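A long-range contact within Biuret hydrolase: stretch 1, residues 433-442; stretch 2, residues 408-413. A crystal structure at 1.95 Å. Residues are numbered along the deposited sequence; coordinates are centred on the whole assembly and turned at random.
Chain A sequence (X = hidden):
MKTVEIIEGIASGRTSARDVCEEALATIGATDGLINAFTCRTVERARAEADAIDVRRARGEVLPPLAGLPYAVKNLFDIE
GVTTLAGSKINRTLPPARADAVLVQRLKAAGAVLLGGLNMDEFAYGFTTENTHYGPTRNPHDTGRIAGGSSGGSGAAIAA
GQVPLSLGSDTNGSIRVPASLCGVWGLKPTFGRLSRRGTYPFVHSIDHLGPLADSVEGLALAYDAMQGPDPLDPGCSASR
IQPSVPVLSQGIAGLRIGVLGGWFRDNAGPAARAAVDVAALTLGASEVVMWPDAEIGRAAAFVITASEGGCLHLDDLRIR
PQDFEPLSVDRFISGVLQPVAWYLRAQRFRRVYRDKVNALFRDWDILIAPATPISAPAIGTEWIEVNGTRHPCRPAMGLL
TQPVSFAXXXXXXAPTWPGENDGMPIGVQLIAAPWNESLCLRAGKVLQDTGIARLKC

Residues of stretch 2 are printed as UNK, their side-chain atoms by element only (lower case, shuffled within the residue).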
# COMPACT_ATOMS: atom_id res chain seq x y z
N ALA A 433 -10.73 3.57 -19.95
CA ALA A 433 -10.79 2.91 -18.65
C ALA A 433 -9.62 1.96 -18.48
O ALA A 433 -9.11 1.47 -19.48
CB ALA A 433 -12.09 2.12 -18.53
N PRO A 434 -9.23 1.65 -17.22
CA PRO A 434 -8.28 0.60 -16.98
C PRO A 434 -8.55 -0.65 -17.79
O PRO A 434 -9.66 -1.16 -17.77
CB PRO A 434 -8.40 0.32 -15.48
CG PRO A 434 -8.81 1.68 -14.95
CD PRO A 434 -9.80 2.18 -15.96
N TRP A 435 -7.50 -1.12 -18.45
CA TRP A 435 -7.48 -2.36 -19.28
C TRP A 435 -8.02 -2.19 -20.70
O TRP A 435 -8.02 -3.17 -21.46
CB TRP A 435 -8.07 -3.59 -18.56
CG TRP A 435 -7.57 -3.69 -17.15
CD1 TRP A 435 -8.31 -3.61 -16.03
CD2 TRP A 435 -6.22 -3.91 -16.73
NE1 TRP A 435 -7.54 -3.79 -14.93
CE2 TRP A 435 -6.23 -3.94 -15.33
CE3 TRP A 435 -5.01 -4.07 -17.41
CZ2 TRP A 435 -5.08 -4.10 -14.58
CZ3 TRP A 435 -3.85 -4.23 -16.66
CH2 TRP A 435 -3.90 -4.27 -15.25
N ASN A 436 -8.35 -0.98 -21.09
CA ASN A 436 -8.96 -0.74 -22.40
C ASN A 436 -8.00 -0.03 -23.35
O ASN A 436 -8.43 0.76 -24.21
CB ASN A 436 -10.26 0.09 -22.24
CG ASN A 436 -11.43 -0.73 -21.77
OD1 ASN A 436 -11.34 -1.92 -21.67
ND2 ASN A 436 -12.55 -0.08 -21.52
N GLU A 437 -6.71 -0.37 -23.29
CA GLU A 437 -5.70 0.13 -24.24
C GLU A 437 -6.17 0.01 -25.70
O GLU A 437 -5.90 0.92 -26.48
CB GLU A 437 -4.41 -0.68 -24.17
CG GLU A 437 -3.50 -0.44 -22.96
CD GLU A 437 -3.88 -1.20 -21.68
OE1 GLU A 437 -5.05 -1.65 -21.48
OE2 GLU A 437 -2.98 -1.32 -20.82
N SER A 438 -6.82 -1.08 -26.08
CA SER A 438 -7.20 -1.24 -27.50
C SER A 438 -8.23 -0.21 -27.95
O SER A 438 -8.21 0.15 -29.13
CB SER A 438 -7.59 -2.69 -27.85
OG SER A 438 -8.80 -2.94 -27.26
N LEU A 439 -9.05 0.36 -27.05
CA LEU A 439 -9.90 1.53 -27.42
C LEU A 439 -9.08 2.76 -27.72
O LEU A 439 -9.37 3.48 -28.67
CB LEU A 439 -10.94 1.86 -26.34
CG LEU A 439 -11.96 0.75 -26.04
CD1 LEU A 439 -13.02 1.22 -25.05
CD2 LEU A 439 -12.66 0.38 -27.34
N CYS A 440 -8.11 3.06 -26.87
CA CYS A 440 -7.21 4.22 -27.11
C CYS A 440 -6.55 4.06 -28.49
O CYS A 440 -6.42 5.02 -29.26
CB CYS A 440 -6.07 4.25 -26.10
SG CYS A 440 -6.51 4.25 -24.38
N LEU A 441 -6.08 2.85 -28.76
CA LEU A 441 -5.37 2.58 -30.02
C LEU A 441 -6.28 2.65 -31.22
O LEU A 441 -5.88 3.19 -32.27
CB LEU A 441 -4.61 1.25 -29.94
CG LEU A 441 -3.42 1.25 -28.95
CD1 LEU A 441 -3.09 -0.19 -28.48
CD2 LEU A 441 -2.23 1.90 -29.64
N ARG A 442 -7.50 2.11 -31.09
CA ARG A 442 -8.53 2.26 -32.15
C ARG A 442 -8.83 3.72 -32.47
O ARG A 442 -8.97 4.09 -33.64
CB ARG A 442 -9.81 1.50 -31.77
CG ARG A 442 -9.68 0.02 -31.98
CD ARG A 442 -10.80 -0.76 -31.33
NE ARG A 442 -12.14 -0.33 -31.70
CZ ARG A 442 -13.29 -0.74 -31.10
NH1 ARG A 442 -13.27 -1.54 -30.07
NH2 ARG A 442 -14.46 -0.31 -31.48
N UNK A 408 -4.26 5.52 -13.19
CA UNK A 408 -3.69 4.36 -13.89
C UNK A 408 -4.41 4.01 -15.18
O UNK A 408 -4.25 2.89 -15.66
N UNK A 409 -5.19 4.96 -15.75
CA UNK A 409 -5.94 4.72 -16.98
C UNK A 409 -4.99 4.70 -18.18
O UNK A 409 -4.09 5.52 -18.24
s UNK A 409 -8.25 5.97 -16.00
c UNK A 409 -6.95 5.85 -17.21
N UNK A 410 -5.21 3.84 -19.15
CA UNK A 410 -4.35 3.86 -20.32
C UNK A 410 -4.60 5.09 -21.21
O UNK A 410 -5.71 5.61 -21.26
c UNK A 410 -6.25 2.81 -19.25
c UNK A 410 -6.14 2.32 -20.70
c UNK A 410 -4.71 2.55 -21.05
N UNK A 411 -3.54 5.54 -21.92
CA UNK A 411 -3.57 6.76 -22.73
C UNK A 411 -2.74 6.58 -23.95
O UNK A 411 -1.62 6.11 -23.82
c UNK A 411 -2.99 8.00 -21.98
c UNK A 411 -2.98 9.25 -22.88
c UNK A 411 -3.73 8.27 -20.71
N UNK A 412 -3.28 6.91 -25.13
CA UNK A 412 -2.46 7.11 -26.36
C UNK A 412 -2.32 8.61 -26.52
O UNK A 412 -3.32 9.38 -26.45
c UNK A 412 -3.00 5.03 -27.54
c UNK A 412 -2.47 7.00 -28.89
c UNK A 412 -3.10 6.51 -27.58
N UNK A 413 -1.08 9.02 -26.72
CA UNK A 413 -0.74 10.39 -27.04
C UNK A 413 -0.52 10.51 -28.56
O UNK A 413 0.37 9.90 -29.13
c UNK A 413 0.48 10.86 -26.30

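Position 408 carries no atoms beyond N, CA, C and O. Its phi/psi is 81/19, a positive phi that is unusual for a residue with a side chain, and it is the first residue after a helix to leave helical values. No atom of stretch 1 lies near an idealised CB, so the absence of a side chain cannot be assigned to crowding by that stretch. The residue is glycine, G408.

Position 409 has two side-chain atoms, one carbon followed by one sulfur, without a branch. The sulfur lies 4.1 Å from CD of P434, an apolar contact, and the CA atoms of 409 and P434 are 4.7 Å apart. The pattern fits cysteine alone. This is C409, with chi1 at -65° (m), its SG being the atom that meets the proline ring of P434.

Position 410 has three carbons, and one of them bonds back to the backbone N, closing a five-membered ring. The ring carbon bonded to N sits 3.2 Å from O of A433 and 3.8 Å from CA of P434, and the CB of 410 is 3.7 Å from CG of E437. The closure identifies proline, P410. The carbon next to N is its CD, and its CG lies 4.0 Å from N of N436. The ring therefore packs along the type II turn running from A433 to N436 and reaches the first residue of the helix.

Position 411 has three carbons as well, but here one carbon carries the other two and no ring forms. Its CA-to-CB bond points away from stretch 1, and its contact is made by the backbone, with N of 411 4.1 Å from SG of C440. The residue is valine, V411.

Position 412 repeats the branched three-carbon pattern, now pointing toward the helix. One terminal carbon lies 3.5 Å from CB of C440 and 3.8 Å from CD2 of L441. This second valine is V412, and the carbon in both contacts is CG2.

Position 413 has a single side-chain carbon, which is out of reach of stretch 1. It is alanine, A413.

The contact works by packing: no hydrogen bond crosses it, and the two stretches together bury 389 Å². Helix 437-442 and strand 411-413 run in nearly the same direction, 25° apart, with axes approaching to 7.6 Å. P410 contributes the largest covered area, 105 Å². C440 points toward the strand and bridges two positions, its SG 4.1 Å from CB of P410 and its CB against V412. The turn holds itself together through N436 N to A433 O, a 3.0 Å hydrogen bond, while P410 packs against it.

Stretch 2 408-413: GCPVVA
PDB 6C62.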